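Local structure of 2-hydroxyisocaproyl-CoA dehydratase activator (Clostridium difficile, 4EHU) at residues Gly15-Asn20 and Gly48-Ala53; Asp56-Val61 and Glu258-Val263; Arg85-Asn88 and Glu93-Thr96; Ala137-Val142 and Ser174-Asn179. The protein transfers one electron to (R)-2-hydroxyisocaproyl-CoA dehydratase, coupled to ATP hydrolysis, and so activates that enzyme for leucine fermentation. One frame throughout, in Å; residues are numbered along the deposited sequence. Where two conformers were deposited one is given.

Interaction 1. Residues Gly15-Asn20 and Gly48-Ala53; sequences GVILKN and GKTGLA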
# COMPACT_ATOMS: atom_id res chain seq x y z
N GLY A 15 -23.16 -3.47 15.93
CA GLY A 15 -24.02 -3.04 17.03
C GLY A 15 -24.29 -4.16 18.02
O GLY A 15 -24.38 -5.33 17.64
N VAL A 16 -24.43 -3.81 19.29
CA VAL A 16 -24.79 -4.76 20.34
C VAL A 16 -25.82 -4.11 21.24
O VAL A 16 -25.67 -2.93 21.57
CB VAL A 16 -23.56 -5.12 21.21
CG1 VAL A 16 -24.00 -5.86 22.46
CG2 VAL A 16 -22.54 -5.96 20.39
N ILE A 17 -26.87 -4.85 21.59
CA ILE A 17 -27.75 -4.46 22.69
C ILE A 17 -27.45 -5.37 23.87
O ILE A 17 -27.46 -6.60 23.74
CB ILE A 17 -29.25 -4.56 22.33
CG1 ILE A 17 -29.60 -3.57 21.21
CG2 ILE A 17 -30.12 -4.29 23.57
CD1 ILE A 17 -31.06 -3.57 20.81
N LEU A 18 -27.16 -4.75 25.01
CA LEU A 18 -26.76 -5.46 26.21
C LEU A 18 -27.81 -5.25 27.29
O LEU A 18 -28.27 -4.13 27.51
CB LEU A 18 -25.41 -4.92 26.69
CG LEU A 18 -24.71 -5.57 27.88
CD1 LEU A 18 -24.17 -6.95 27.52
CD2 LEU A 18 -23.57 -4.67 28.33
N LYS A 19 -28.19 -6.33 27.97
CA LYS A 19 -29.22 -6.27 29.01
C LYS A 19 -28.56 -6.31 30.38
O LYS A 19 -27.79 -7.24 30.67
CB LYS A 19 -30.18 -7.45 28.86
CG LYS A 19 -31.45 -7.35 29.74
CD LYS A 19 -32.31 -8.59 29.57
CE LYS A 19 -33.52 -8.54 30.49
NZ LYS A 19 -34.41 -9.71 30.28
N ASN A 20 -28.84 -5.31 31.19
CA ASN A 20 -28.32 -5.20 32.55
C ASN A 20 -26.81 -5.40 32.61
O ASN A 20 -26.29 -5.98 33.56
CB ASN A 20 -29.01 -6.20 33.48
CG ASN A 20 -30.49 -5.95 33.59
OD1 ASN A 20 -31.30 -6.87 33.56
ND2 ASN A 20 -30.85 -4.68 33.70
N GLY A 48 -35.36 -4.76 15.11
CA GLY A 48 -36.21 -5.79 14.56
C GLY A 48 -36.10 -7.08 15.34
O GLY A 48 -37.10 -7.72 15.66
N LYS A 49 -34.87 -7.46 15.66
CA LYS A 49 -34.61 -8.69 16.39
C LYS A 49 -35.24 -8.65 17.78
O LYS A 49 -35.87 -9.61 18.21
CB LYS A 49 -33.11 -8.92 16.56
CG LYS A 49 -32.34 -9.16 15.28
CD LYS A 49 -30.90 -9.54 15.60
CE LYS A 49 -30.00 -9.46 14.39
NZ LYS A 49 -28.83 -10.36 14.53
N THR A 50 -35.04 -7.54 18.47
CA THR A 50 -35.40 -7.44 19.88
C THR A 50 -36.83 -6.95 20.09
O THR A 50 -37.40 -7.13 21.16
CB THR A 50 -34.47 -6.46 20.61
OG1 THR A 50 -34.64 -5.15 20.08
CG2 THR A 50 -33.00 -6.89 20.45
N GLY A 51 -37.40 -6.32 19.07
CA GLY A 51 -38.70 -5.69 19.19
C GLY A 51 -38.62 -4.44 20.05
O GLY A 51 -39.63 -3.93 20.52
N LEU A 52 -37.40 -3.95 20.26
CA LEU A 52 -37.18 -2.74 21.04
C LEU A 52 -37.20 -1.52 20.14
O LEU A 52 -37.13 -1.63 18.91
CB LEU A 52 -35.85 -2.83 21.79
CG LEU A 52 -35.74 -3.90 22.87
CD1 LEU A 52 -34.28 -4.10 23.32
CD2 LEU A 52 -36.63 -3.55 24.06
N ALA A 53 -37.31 -0.34 20.74
CA ALA A 53 -37.23 0.92 20.02
C ALA A 53 -36.23 1.83 20.72
O ALA A 53 -35.80 1.54 21.83
CB ALA A 53 -38.60 1.58 19.95
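Ile17 sets its CD1 methyl against the side chains of Thr50 and Leu52, and this one atom carries most of the meeting between the strand 13-19 and the end of the helix 38-50. Its chain is stretched, with CG1 anti to the carbonyl carbon (chi1 -65°) and CD1 extended beyond it, which sends the tip off the sheet to the helix. There Ile17 CD1 meets Thr50 CG2 at 3.9 Å, tip to tip. Leu52 slants across the same isoleucine, its CD1 lying 4.1 Å from Ile17 CD1 and 4.2 Å from Ile17 CG2, so both branches of Ile17 are touched.

Both branches of Thr50 lie near Ile17 CD1, and OG1 in addition bonds to the backbone: it accepts the amide of Leu52 (N to Thr50 OG1, 3.0 Å), an ST turn, and is also hydrogen-bonded to Leu46 O one helical turn back. Gly51, with positive phi, is where the chain leaves the helix; the ST turn spans this residue, and Leu52 beyond it points to the sheet. Tyr2 and Met4 of the strand 2-8 and Val25 of the strand 23-30 also touch Ile17, whose side chain is buried.

The contact thus joins helix to sheet in the first half of an actin-like ATPase fold. Apolar contact of this kind has no directional bonds and fits by shape, while the ST turn fixes where Thr50 and Leu52 stand.

Interaction 2. Residues Asp56-Val61 and Glu258-Val263; sequences DIKKVV and ESQKEV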
# COMPACT_ATOMS: atom_id res chain seq x y z
N ASP A 56 -36.47 2.60 24.38
CA ASP A 56 -36.18 1.53 25.35
C ASP A 56 -34.70 1.44 25.72
O ASP A 56 -34.34 0.75 26.67
CB ASP A 56 -36.64 0.18 24.80
CG ASP A 56 -38.13 0.14 24.55
OD1 ASP A 56 -38.89 0.00 25.53
OD2 ASP A 56 -38.54 0.24 23.38
N ILE A 57 -33.84 2.10 24.97
CA ILE A 57 -32.39 2.04 25.22
C ILE A 57 -32.00 3.21 26.14
O ILE A 57 -32.14 4.37 25.77
CB ILE A 57 -31.58 2.11 23.92
CG1 ILE A 57 -32.21 1.21 22.85
CG2 ILE A 57 -30.11 1.70 24.17
CD1 ILE A 57 -32.28 -0.26 23.26
N LYS A 58 -31.51 2.89 27.34
CA LYS A 58 -31.23 3.91 28.35
C LYS A 58 -30.00 4.77 28.01
O LYS A 58 -30.05 5.98 28.19
CB LYS A 58 -31.06 3.27 29.73
CG LYS A 58 -30.68 4.24 30.83
CD LYS A 58 -31.81 4.38 31.85
CE LYS A 58 -31.48 5.40 32.93
NZ LYS A 58 -30.39 4.96 33.84
N LYS A 59 -28.92 4.13 27.53
CA LYS A 59 -27.72 4.82 27.06
C LYS A 59 -27.18 4.16 25.79
O LYS A 59 -27.26 2.93 25.63
CB LYS A 59 -26.61 4.81 28.11
CG LYS A 59 -26.96 5.52 29.42
CD LYS A 59 -27.00 7.03 29.28
CE LYS A 59 -27.17 7.69 30.64
NZ LYS A 59 -27.24 9.18 30.58
N VAL A 60 -26.64 4.99 24.91
CA VAL A 60 -26.00 4.54 23.69
C VAL A 60 -24.59 5.10 23.64
O VAL A 60 -24.39 6.28 23.86
CB VAL A 60 -26.76 5.07 22.45
CG1 VAL A 60 -26.06 4.63 21.16
CG2 VAL A 60 -28.21 4.60 22.47
N VAL A 61 -23.62 4.24 23.34
CA VAL A 61 -22.25 4.71 23.11
C VAL A 61 -21.81 4.31 21.71
O VAL A 61 -22.08 3.20 21.27
CB VAL A 61 -21.26 4.14 24.15
CG1 VAL A 61 -19.80 4.38 23.71
CG2 VAL A 61 -21.52 4.74 25.53
N GLU A 258 -24.26 5.22 36.43
CA GLU A 258 -23.86 6.49 37.02
C GLU A 258 -25.09 7.39 37.21
O GLU A 258 -25.25 8.02 38.26
CB GLU A 258 -22.86 7.20 36.13
CG GLU A 258 -22.30 8.47 36.73
CD GLU A 258 -21.22 9.08 35.87
OE1 GLU A 258 -20.57 8.32 35.12
OE2 GLU A 258 -21.01 10.31 35.95
N SER A 259 -25.94 7.45 36.20
CA SER A 259 -27.20 8.21 36.28
C SER A 259 -28.15 7.73 37.38
O SER A 259 -28.83 8.53 38.04
CB SER A 259 -27.93 8.16 34.95
OG SER A 259 -27.21 8.87 33.96
N GLN A 260 -28.23 6.41 37.56
CA GLN A 260 -29.09 5.85 38.59
C GLN A 260 -28.56 6.20 39.98
O GLN A 260 -29.32 6.53 40.88
CB GLN A 260 -29.23 4.34 38.40
CG GLN A 260 -29.94 3.97 37.11
CD GLN A 260 -30.24 2.49 37.01
OE1 GLN A 260 -29.43 1.64 37.39
NE2 GLN A 260 -31.41 2.17 36.47
N LYS A 261 -27.24 6.14 40.13
CA LYS A 261 -26.63 6.36 41.43
C LYS A 261 -26.68 7.82 41.89
O LYS A 261 -26.44 8.11 43.06
CB LYS A 261 -25.19 5.85 41.43
CG LYS A 261 -25.04 4.43 41.94
CD LYS A 261 -23.58 4.01 42.01
CE LYS A 261 -23.33 2.72 41.25
NZ LYS A 261 -21.94 2.65 40.74
N GLU A 262 -26.98 8.74 40.98
CA GLU A 262 -27.03 10.15 41.38
C GLU A 262 -28.45 10.61 41.74
O GLU A 262 -28.72 11.81 41.85
CB GLU A 262 -26.41 11.05 40.32
CG GLU A 262 -27.19 11.14 39.02
CD GLU A 262 -26.38 11.84 37.95
OE1 GLU A 262 -25.22 12.21 38.23
OE2 GLU A 262 -26.90 12.02 36.83
N VAL A 263 -29.36 9.65 41.92
CA VAL A 263 -30.69 9.95 42.45
C VAL A 263 -31.04 8.92 43.50
O VAL A 263 -30.35 7.89 43.61
CB VAL A 263 -31.78 9.93 41.36
CG1 VAL A 263 -31.38 10.83 40.19
CG2 VAL A 263 -32.04 8.51 40.88
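Lys59 and Lys58, neighbours in the chain, reach out to Ser259 and Gln260 in the last turn of the helix 243-261. Lys59 NZ gives a weak hydrogen bond to Ser259 OG at 3.4 Å, and the methylene Lys59 CE lies beside the same oxygen at 3.5 Å. Lys58 meets Gln260 differently. Its ammonium lies over the aliphatic part of the glutamine, with NZ 3.4 Å from Gln260 CG, while Gln260 NE2 stays 4.0 Å from Lys58 NZ. The two chains slant past each other.

Different bends bring the two amines to the helix. Lys58 leaves its backbone with CG opposite the amide nitrogen (chi1 177°) and turns at chi2 and again at chi4; Lys59 folds once, at chi2, and is straight thereafter. One step farther out, Ser259 OG also makes a weak hydrogen bond with Glu255 O, a turn earlier in the helix. The carboxylate of Glu262 stands 6.9 Å from Lys59 NZ (to OE2), too far for contact, though the opposite charges may attract weakly. Ala256, earlier in the same helix, touches both lysine side chains, and Gln260 packs against Met1.

Backbone bonds of Lys58 with Tyr2 and of Lys59 and Val61 with Met4 hold this part of the chain beside the strand 2-8. The arrangement is a surface contact between the long C-terminal helix and the five-stranded mixed sheet that it packs against, part of the actin-type fold of this ATPase family.

Interaction 3. Residues Arg85-Asn88 and Glu93-Thr96; sequences RGVN and ETRT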
# COMPACT_ATOMS: atom_id res chain seq x y z
N ARG A 85 -12.35 -3.06 26.71
CA ARG A 85 -13.44 -3.32 27.64
C ARG A 85 -14.22 -4.55 27.21
O ARG A 85 -14.57 -5.40 28.05
CB ARG A 85 -14.36 -2.08 27.67
CG ARG A 85 -15.57 -2.22 28.62
CD ARG A 85 -15.13 -2.31 30.07
NE ARG A 85 -16.27 -2.52 30.97
CZ ARG A 85 -17.10 -1.55 31.35
NH1 ARG A 85 -16.90 -0.31 30.92
NH2 ARG A 85 -18.12 -1.83 32.17
N GLY A 86 -14.50 -4.65 25.91
CA GLY A 86 -15.23 -5.78 25.36
C GLY A 86 -14.47 -7.09 25.56
O GLY A 86 -15.03 -8.09 26.04
N VAL A 87 -13.19 -7.09 25.22
CA VAL A 87 -12.38 -8.29 25.37
C VAL A 87 -12.29 -8.68 26.85
O VAL A 87 -12.44 -9.84 27.19
CB VAL A 87 -10.97 -8.08 24.79
CG1 VAL A 87 -10.05 -9.23 25.20
CG2 VAL A 87 -11.06 -7.96 23.29
N ASN A 88 -12.02 -7.73 27.73
CA ASN A 88 -11.87 -8.07 29.15
C ASN A 88 -13.15 -8.65 29.76
O ASN A 88 -13.09 -9.42 30.72
CB ASN A 88 -11.42 -6.86 29.96
CG ASN A 88 -9.99 -6.50 29.72
OD1 ASN A 88 -9.13 -7.38 29.57
ND2 ASN A 88 -9.71 -5.20 29.67
N GLU A 93 -7.74 -12.34 32.06
CA GLU A 93 -6.29 -12.37 32.06
C GLU A 93 -5.73 -11.95 30.70
O GLU A 93 -4.67 -12.42 30.31
CB GLU A 93 -5.80 -13.78 32.38
CG GLU A 93 -6.45 -14.38 33.62
CD GLU A 93 -6.29 -13.49 34.83
OE1 GLU A 93 -5.24 -12.82 34.94
OE2 GLU A 93 -7.22 -13.45 35.66
N THR A 94 -6.44 -11.08 29.99
CA THR A 94 -5.94 -10.60 28.70
C THR A 94 -4.88 -9.50 28.86
O THR A 94 -5.10 -8.53 29.59
CB THR A 94 -7.08 -10.06 27.81
OG1 THR A 94 -7.98 -11.10 27.47
CG2 THR A 94 -6.49 -9.49 26.51
N ARG A 95 -3.75 -9.65 28.16
CA ARG A 95 -2.67 -8.66 28.23
C ARG A 95 -2.24 -8.13 26.86
O ARG A 95 -1.63 -7.06 26.78
CB ARG A 95 -1.46 -9.23 28.97
CG ARG A 95 -1.76 -9.68 30.41
CD ARG A 95 -2.01 -8.52 31.35
NE ARG A 95 -2.22 -8.97 32.72
CZ ARG A 95 -3.41 -9.25 33.26
NH1 ARG A 95 -4.52 -9.13 32.55
NH2 ARG A 95 -3.49 -9.65 34.52
N THR A 96 -2.54 -8.86 25.79
CA THR A 96 -2.27 -8.36 24.45
C THR A 96 -3.52 -8.49 23.60
O THR A 96 -4.11 -9.57 23.54
CB THR A 96 -1.11 -9.16 23.80
OG1 THR A 96 0.01 -9.18 24.70
CG2 THR A 96 -0.71 -8.53 22.47
O HOH W 1 -9.05 -9.89 30.74
O HOH W 2 -6.62 -6.98 31.12
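Val87 and Thr94 form the close-packed half of a helix-to-strand connection in this actin-fold ATPase, where the chain leaves the helix 79-90 and turns back to enter the strand 96-100. Val87 CG1 lies opposite the amide nitrogen (chi1 169°), on the side that meets Thr94. It approaches Thr94 OG1 to 3.6 Å and Thr94 CG2 to 3.8 Å, the two branched side chains crossing at about a right angle. Thr94 OG1 has its polar partner in Ile91 O, within the turn itself, so Val87 presses on a hydroxyl already engaged. Val211 of the strand 210-213 touches both residues and Thr243 reaches Val87, which makes this half part of the interior.

The other half is wet. Asn88 directs its carboxamide past the threonine, bringing OD1 3.8 Å from Thr94 CB, yet its ties to the backbone of Thr94 run through two waters. Both waters donate to Asn88 OD1. One, 2.8 Å from Asn88 OD1, also accepts the amide of Thr94; the second donates to Thr94 O as well, 2.7 Å away. A single amide oxygen thereby spans the N-H and the carbonyl of one residue without touching either.

Beyond the waters, Arg95 doubles back over its own loop, with a weak hydrogen bond from NE to Asn112. Its NH1 donates a hydrogen bond to Thr94 O (3.1 Å), with the oxygen close to the guanidinium plane but the nitrogen well above the carbonyl plane, 66° out of it.

Interaction 4. Residues Ala137-Val142 and Ser174-Asn179; sequences AKIIEV and SHLSEN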
# COMPACT_ATOMS: atom_id res chain seq x y z
N ALA A 137 -8.82 -11.62 -2.14
CA ALA A 137 -9.98 -12.50 -2.29
C ALA A 137 -10.65 -12.25 -3.64
O ALA A 137 -11.09 -13.19 -4.31
CB ALA A 137 -10.97 -12.28 -1.15
N LYS A 138 -10.71 -10.98 -4.03
CA LYS A 138 -11.31 -10.59 -5.30
C LYS A 138 -10.52 -11.17 -6.46
O LYS A 138 -11.10 -11.67 -7.43
CB LYS A 138 -11.38 -9.07 -5.40
CG LYS A 138 -12.09 -8.53 -6.63
CD LYS A 138 -12.08 -7.00 -6.62
CE LYS A 138 -12.90 -6.41 -7.76
NZ LYS A 138 -12.90 -4.91 -7.74
N ILE A 139 -9.20 -11.13 -6.37
CA ILE A 139 -8.35 -11.58 -7.46
C ILE A 139 -8.40 -13.09 -7.65
O ILE A 139 -8.41 -13.59 -8.78
CB ILE A 139 -6.90 -11.17 -7.23
CG1 ILE A 139 -6.83 -9.65 -7.11
CG2 ILE A 139 -6.02 -11.64 -8.38
CD1 ILE A 139 -5.54 -9.19 -6.54
N ILE A 140 -8.42 -13.83 -6.54
CA ILE A 140 -8.45 -15.29 -6.63
C ILE A 140 -9.89 -15.80 -6.73
O ILE A 140 -10.12 -16.99 -6.88
CB ILE A 140 -7.72 -15.93 -5.44
CG1 ILE A 140 -8.45 -15.64 -4.13
CG2 ILE A 140 -6.28 -15.44 -5.36
CD1 ILE A 140 -7.86 -16.38 -2.95
N GLU A 141 -10.84 -14.88 -6.68
CA GLU A 141 -12.26 -15.16 -6.86
C GLU A 141 -12.83 -16.15 -5.84
O GLU A 141 -13.48 -17.12 -6.20
CB GLU A 141 -12.53 -15.61 -8.30
CG GLU A 141 -12.07 -14.56 -9.30
CD GLU A 141 -12.36 -14.93 -10.74
OE1 GLU A 141 -12.66 -16.11 -11.00
OE2 GLU A 141 -12.30 -14.03 -11.60
N VAL A 142 -12.59 -15.88 -4.57
CA VAL A 142 -13.30 -16.56 -3.50
C VAL A 142 -13.76 -15.52 -2.50
O VAL A 142 -13.20 -14.43 -2.44
CB VAL A 142 -12.43 -17.60 -2.80
CG1 VAL A 142 -11.89 -18.61 -3.81
CG2 VAL A 142 -11.32 -16.93 -2.05
N SER A 174 0.41 -13.87 -10.83
CA SER A 174 1.37 -14.76 -11.48
C SER A 174 1.23 -16.19 -11.00
O SER A 174 1.36 -17.13 -11.78
CB SER A 174 2.80 -14.27 -11.24
OG SER A 174 3.02 -13.08 -11.97
N HIS A 175 0.98 -16.35 -9.70
CA HIS A 175 0.76 -17.67 -9.15
C HIS A 175 -0.47 -18.32 -9.75
O HIS A 175 -0.47 -19.52 -10.04
CB HIS A 175 0.63 -17.61 -7.63
CG HIS A 175 1.92 -17.40 -6.90
ND1 HIS A 175 3.04 -18.19 -7.10
CD2 HIS A 175 2.25 -16.52 -5.92
CE1 HIS A 175 4.01 -17.79 -6.30
NE2 HIS A 175 3.56 -16.78 -5.57
N LEU A 176 -1.53 -17.55 -9.95
CA LEU A 176 -2.76 -18.09 -10.52
C LEU A 176 -2.51 -18.51 -11.97
O LEU A 176 -2.98 -19.56 -12.40
CB LEU A 176 -3.90 -17.07 -10.45
CG LEU A 176 -4.42 -16.63 -9.07
CD1 LEU A 176 -5.22 -15.34 -9.18
CD2 LEU A 176 -5.29 -17.72 -8.42
N SER A 177 -1.76 -17.71 -12.72
CA SER A 177 -1.47 -18.07 -14.11
C SER A 177 -0.55 -19.29 -14.16
O SER A 177 -0.60 -20.08 -15.10
CB SER A 177 -0.86 -16.88 -14.86
OG SER A 177 0.50 -16.70 -14.51
N GLU A 178 0.28 -19.45 -13.14
CA GLU A 178 1.16 -20.61 -13.09
C GLU A 178 0.48 -21.85 -12.51
O GLU A 178 1.12 -22.88 -12.30
CB GLU A 178 2.42 -20.28 -12.29
CG GLU A 178 3.34 -19.32 -13.04
CD GLU A 178 4.42 -18.73 -12.17
OE1 GLU A 178 4.67 -19.27 -11.07
OE2 GLU A 178 5.01 -17.71 -12.58
N ASN A 179 -0.82 -21.74 -12.25
CA ASN A 179 -1.63 -22.85 -11.74
C ASN A 179 -1.18 -23.40 -10.38
O ASN A 179 -1.36 -24.58 -10.10
CB ASN A 179 -1.67 -23.99 -12.77
CG ASN A 179 -2.37 -23.58 -14.05
OD1 ASN A 179 -3.37 -22.86 -14.03
ND2 ASN A 179 -1.84 -24.04 -15.19
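Leu176 holds CG anti to its carbonyl carbon (chi1 -65°), which spreads its two methyls toward the neighbouring helix, and Ile140 turns CG1 in between its backbone N and carbonyl carbon (chi1 65°), with CG2 anti to the carbonyl carbon, on the side of the leucine methyls. The result is a helix-to-helix packing contact in the actin-like fold between the ends of the helices 130-140 and 165-177, both closed by Schellman motifs; these helices follow the iron-sulfur cluster ligands Cys125 and Cys164 in the chain.

The leucine fork is shared between two isoleucines. Leu176 CD2 lies 3.9 Å from Ile140 CG2, while Leu176 CD1 sits at the same distance from Ile139 CG2, each pair of side chains crossing at about a right angle. Beyond the pair, Val186 and Ile182 of the helix 182-204 pack on Ile140, and Ile185 touches Leu176.

In the Schellman turns, Glu141 and Asn179 take positive phi as the C-prime residues. Ser177 adds a bond of its own, giving its hydroxyl to Ser174 O, which also accepts the amide of Glu178 from the same face of the carbonyl. Across the helices, Leu176 CD1 touches the backbone too, 3.7 Å from Ile139 O.

Interactions 1 and 2 both reach the same five-stranded sheet, their centres about 16 Å apart; they touch where Ile17 CD1 meets Ile57 CD1 at 4.3 Å. Interaction 1 is partly buried and apolar, whereas interaction 2, at the surface, relies on long lysines and one weak bond. Interaction 3 is the most buried of the four and combines tight packing with bridging waters; it borders the second sheet. The helix 243-261, which supplies one side of interaction 2, also touches residues of interactions 1 and 3. Interaction 4 is a surface contact yet made of methyl groups, between helices; its centre is about 52 Å from that of interaction 2, on opposite sides of the chain's centre.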